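Local coordinates for transcriptional protein SWT1 (Saccharomyces cerevisiae, PDB 4PQZ), which is an RNA endonuclease that takes part in transcription, probably as an activator, and is represented here by its C-terminal HEPN domain, at residues 113-118 with 129-134. Residues are numbered along the deposited sequence; the frame is centred on the assembly and turned at random.
Sequences TVLKSK and EQFWET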
ATOM      1  N   THR A 113      -2.019  13.110  -5.381  1.00 43.80           N
ATOM      2  CA  THR A 113      -1.718  12.370  -6.604  1.00 57.78           C
ATOM      3  C   THR A 113      -0.323  11.708  -6.618  1.00 58.54           C
ATOM      4  O   THR A 113      -0.132  10.673  -7.265  1.00 54.62           O
ATOM      5  CB  THR A 113      -1.906  13.252  -7.870  1.00 86.62           C
ATOM      6  OG1 THR A 113      -1.108  14.436  -7.760  1.00 88.77           O
ATOM      7  CG2 THR A 113      -3.371  13.656  -8.030  1.00 94.56           C
ATOM      8  N   VAL A 114       0.641  12.289  -5.904  1.00 52.42           N
ATOM      9  CA  VAL A 114       1.989  11.708  -5.836  1.00 63.19           C
ATOM     10  C   VAL A 114       1.965  10.294  -5.233  1.00 60.65           C
ATOM     11  O   VAL A 114       2.793   9.438  -5.564  1.00 49.73           O
ATOM     12  CB  VAL A 114       2.989  12.603  -5.044  1.00 40.12           C
ATOM     13  CG1 VAL A 114       2.601  12.700  -3.580  1.00 39.56           C
ATOM     14  CG2 VAL A 114       4.413  12.062  -5.191  1.00 45.78           C
ATOM     15  N   LEU A 115       0.986  10.065  -4.365  1.00 59.10           N
ATOM     16  CA  LEU A 115       0.815   8.800  -3.680  1.00 48.23           C
ATOM     17  C   LEU A 115      -0.113   7.845  -4.443  1.00 51.06           C
ATOM     18  O   LEU A 115      -0.150   6.650  -4.147  1.00 53.06           O
ATOM     19  CB  LEU A 115       0.292   9.053  -2.262  1.00 41.06           C
ATOM     20  CG  LEU A 115       1.215   9.904  -1.384  1.00 42.78           C
ATOM     21  CD1 LEU A 115       0.625  10.187   0.007  1.00 36.87           C
ATOM     22  CD2 LEU A 115       2.604   9.258  -1.284  1.00 46.32           C
ATOM     23  N   LYS A 116      -0.837   8.364  -5.436  1.00 71.32           N
ATOM     24  CA  LYS A 116      -1.873   7.589  -6.143  1.00 69.60           C
ATOM     25  C   LYS A 116      -1.480   7.115  -7.538  1.00 69.44           C
ATOM     26  O   LYS A 116      -2.243   6.388  -8.180  1.00 59.68           O
ATOM     27  CB  LYS A 116      -3.169   8.395  -6.274  1.00 51.27           C
ATOM     28  CG  LYS A 116      -3.874   8.641  -4.975  1.00 56.99           C
ATOM     29  CD  LYS A 116      -5.305   9.149  -5.182  1.00 61.79           C
ATOM     30  CE  LYS A 116      -5.355  10.470  -5.929  1.00 63.41           C
ATOM     31  NZ  LYS A 116      -6.445  11.351  -5.404  1.00 61.40           N
ATOM     32  N   SER A 117      -0.309   7.531  -8.015  1.00 67.28           N
ATOM     33  CA  SER A 117       0.059   7.272  -9.406  1.00 68.94           C
ATOM     34  C   SER A 117       1.542   6.979  -9.592  1.00 61.03           C
ATOM     35  O   SER A 117       2.334   7.084  -8.648  1.00 57.06           O
ATOM     36  CB  SER A 117      -0.389   8.431 -10.319  1.00 73.36           C
ATOM     37  OG  SER A 117      -0.027   9.701  -9.796  1.00 71.90           O
ATOM     38  N   LYS A 118       1.904   6.598 -10.816  1.00 58.87           N
ATOM     39  CA  LYS A 118       3.279   6.233 -11.144  1.00 66.43           C
ATOM     40  C   LYS A 118       4.196   7.445 -11.089  1.00 68.68           C
ATOM     41  O   LYS A 118       3.942   8.447 -11.762  1.00 67.22           O
ATOM     42  CB  LYS A 118       3.362   5.591 -12.528  1.00 70.07           C
ATOM     43  CG  LYS A 118       4.678   4.856 -12.765  1.00 77.11           C
ATOM     44  CD  LYS A 118       4.815   4.359 -14.203  1.00 81.84           C
ATOM     45  CE  LYS A 118       5.722   5.279 -15.014  1.00 86.97           C
ATOM     46  NZ  LYS A 118       6.576   4.508 -15.970  1.00 93.25           N
ATOM     47  N   GLU A 129       7.524   5.637  -2.512  1.00 52.61           N
ATOM     48  CA  GLU A 129       8.034   4.454  -1.834  1.00 54.26           C
ATOM     49  C   GLU A 129       8.113   4.627  -0.323  1.00 57.77           C
ATOM     50  O   GLU A 129       7.724   3.718   0.407  1.00 47.22           O
ATOM     51  CB  GLU A 129       9.389   4.029  -2.408  1.00 57.13           C
ATOM     52  CG  GLU A 129       9.879   2.657  -1.938  1.00 60.46           C
ATOM     53  CD  GLU A 129      10.531   2.682  -0.551  1.00 60.54           C
ATOM     54  OE1 GLU A 129      10.531   1.630   0.125  1.00 57.85           O
ATOM     55  OE2 GLU A 129      11.042   3.750  -0.137  1.00 53.99           O
ATOM     56  N   GLN A 130       8.610   5.771   0.155  1.00 57.69           N
ATOM     57  CA  GLN A 130       8.688   5.994   1.607  1.00 50.82           C
ATOM     58  C   GLN A 130       7.323   5.988   2.297  1.00 46.59           C
ATOM     59  O   GLN A 130       7.191   5.490   3.411  1.00 41.45           O
ATOM     60  CB  GLN A 130       9.448   7.282   1.974  1.00 34.23           C
ATOM     61  CG  GLN A 130      10.987   7.210   1.738  1.00 51.05           C
ATOM     62  CD  GLN A 130      11.729   6.292   2.711  1.00 60.28           C
ATOM     63  OE1 GLN A 130      12.105   6.711   3.810  1.00 66.77           O
ATOM     64  NE2 GLN A 130      11.974   5.042   2.297  1.00 52.29           N
ATOM     65  N   PHE A 131       6.307   6.550   1.653  1.00 42.63           N
ATOM     66  CA  PHE A 131       4.999   6.642   2.306  1.00 43.88           C
ATOM     67  C   PHE A 131       4.429   5.238   2.458  1.00 47.02           C
ATOM     68  O   PHE A 131       3.990   4.832   3.547  1.00 38.41           O
ATOM     69  CB  PHE A 131       4.043   7.529   1.502  1.00 41.83           C
ATOM     70  CG  PHE A 131       2.619   7.490   1.990  1.00 48.44           C
ATOM     71  CD1 PHE A 131       2.214   8.283   3.058  1.00 43.67           C
ATOM     72  CD2 PHE A 131       1.681   6.670   1.375  1.00 45.82           C
ATOM     73  CE1 PHE A 131       0.910   8.247   3.508  1.00 40.74           C
ATOM     74  CE2 PHE A 131       0.370   6.633   1.814  1.00 37.15           C
ATOM     75  CZ  PHE A 131      -0.011   7.416   2.881  1.00 40.34           C
ATOM     76  N   TRP A 132       4.485   4.494   1.358  1.00 35.58           N
ATOM     77  CA  TRP A 132       3.868   3.173   1.283  1.00 50.31           C
ATOM     78  C   TRP A 132       4.611   2.086   2.055  1.00 46.32           C
ATOM     79  O   TRP A 132       4.001   1.119   2.489  1.00 44.54           O
ATOM     80  CB  TRP A 132       3.661   2.772  -0.178  1.00 52.84           C
ATOM     81  CG  TRP A 132       2.505   3.507  -0.760  1.00 50.95           C
ATOM     82  CD1 TRP A 132       2.533   4.464  -1.740  1.00 59.18           C
ATOM     83  CD2 TRP A 132       1.141   3.391  -0.351  1.00 52.00           C
ATOM     84  NE1 TRP A 132       1.258   4.932  -1.983  1.00 53.88           N
ATOM     85  CE2 TRP A 132       0.389   4.286  -1.144  1.00 61.33           C
ATOM     86  CE3 TRP A 132       0.482   2.609   0.603  1.00 46.56           C
ATOM     87  CZ2 TRP A 132      -0.992   4.411  -1.011  1.00 45.36           C
ATOM     88  CZ3 TRP A 132      -0.889   2.738   0.730  1.00 44.08           C
ATOM     89  CH2 TRP A 132      -1.612   3.635  -0.072  1.00 44.73           C
ATOM     90  N   GLU A 133       5.922   2.267   2.218  1.00 45.76           N
ATOM     91  CA  GLU A 133       6.752   1.411   3.062  1.00 52.96           C
ATOM     92  C   GLU A 133       6.257   1.477   4.504  1.00 49.50           C
ATOM     93  O   GLU A 133       5.973   0.442   5.117  1.00 49.39           O
ATOM     94  CB  GLU A 133       8.233   1.831   2.970  1.00 52.76           C
ATOM     95  CG  GLU A 133       9.082   1.377   4.144  1.00 58.14           C
ATOM     96  CD  GLU A 133      10.564   1.692   3.971  1.00 61.08           C
ATOM     97  OE1 GLU A 133      10.983   2.042   2.851  1.00 58.77           O
ATOM     98  OE2 GLU A 133      11.313   1.589   4.964  1.00 65.13           O
ATOM     99  N   THR A 134       6.149   2.703   5.024  1.00 40.16           N
ATOM    100  CA  THR A 134       5.641   2.962   6.368  1.00 37.30           C
ATOM    101  C   THR A 134       4.220   2.376   6.520  1.00 45.02           C
ATOM    102  O   THR A 134       3.957   1.646   7.468  1.00 42.47           O
ATOM    103  CB  THR A 134       5.616   4.499   6.657  1.00 48.64           C
ATOM    104  OG1 THR A 134       6.927   5.045   6.504  1.00 53.75           O
ATOM    105  CG2 THR A 134       5.107   4.815   8.073  1.00 38.00           C
TER
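Leu115 reaches across to Phe131 and Trp132 in the all-helical HEPN domain of Swt1, joining the short helix 113-116 to helix 122-139. One methyl, Leu115 CD1, sits over a face of the phenyl ring as a CH-pi contact, 3.7 Å from the Phe131 ring centroid and only 3° off its normal. The other, Leu115 CD2, packs 3.6 Å from Phe131 CB, at the root of the same side chain. With CG anti to the backbone N (chi1 171°), the phenyl group swings to where its face meets the leucine. Phe131 CD2 lies over the centre of the indole face of Trp132, and Trp132 CD1 lies in the phenyl plane at its edge, so the two rings meet edge to face. An alanine in place of Phe131 would probably leave Leu115 CD1 without its aromatic platform and the indole face without this neighbour. Val46 and Ile50 of helix 35-62 also touch the buried Trp132, which ties this pairing to the first long helix. The indole N-H points at the main chain: Trp132 NE1 donates to Leu115 O at 3.1 Å, with the oxygen close to the ring plane and the hydrogen meeting a carbonyl lone pair at an N-H...O angle of 159°.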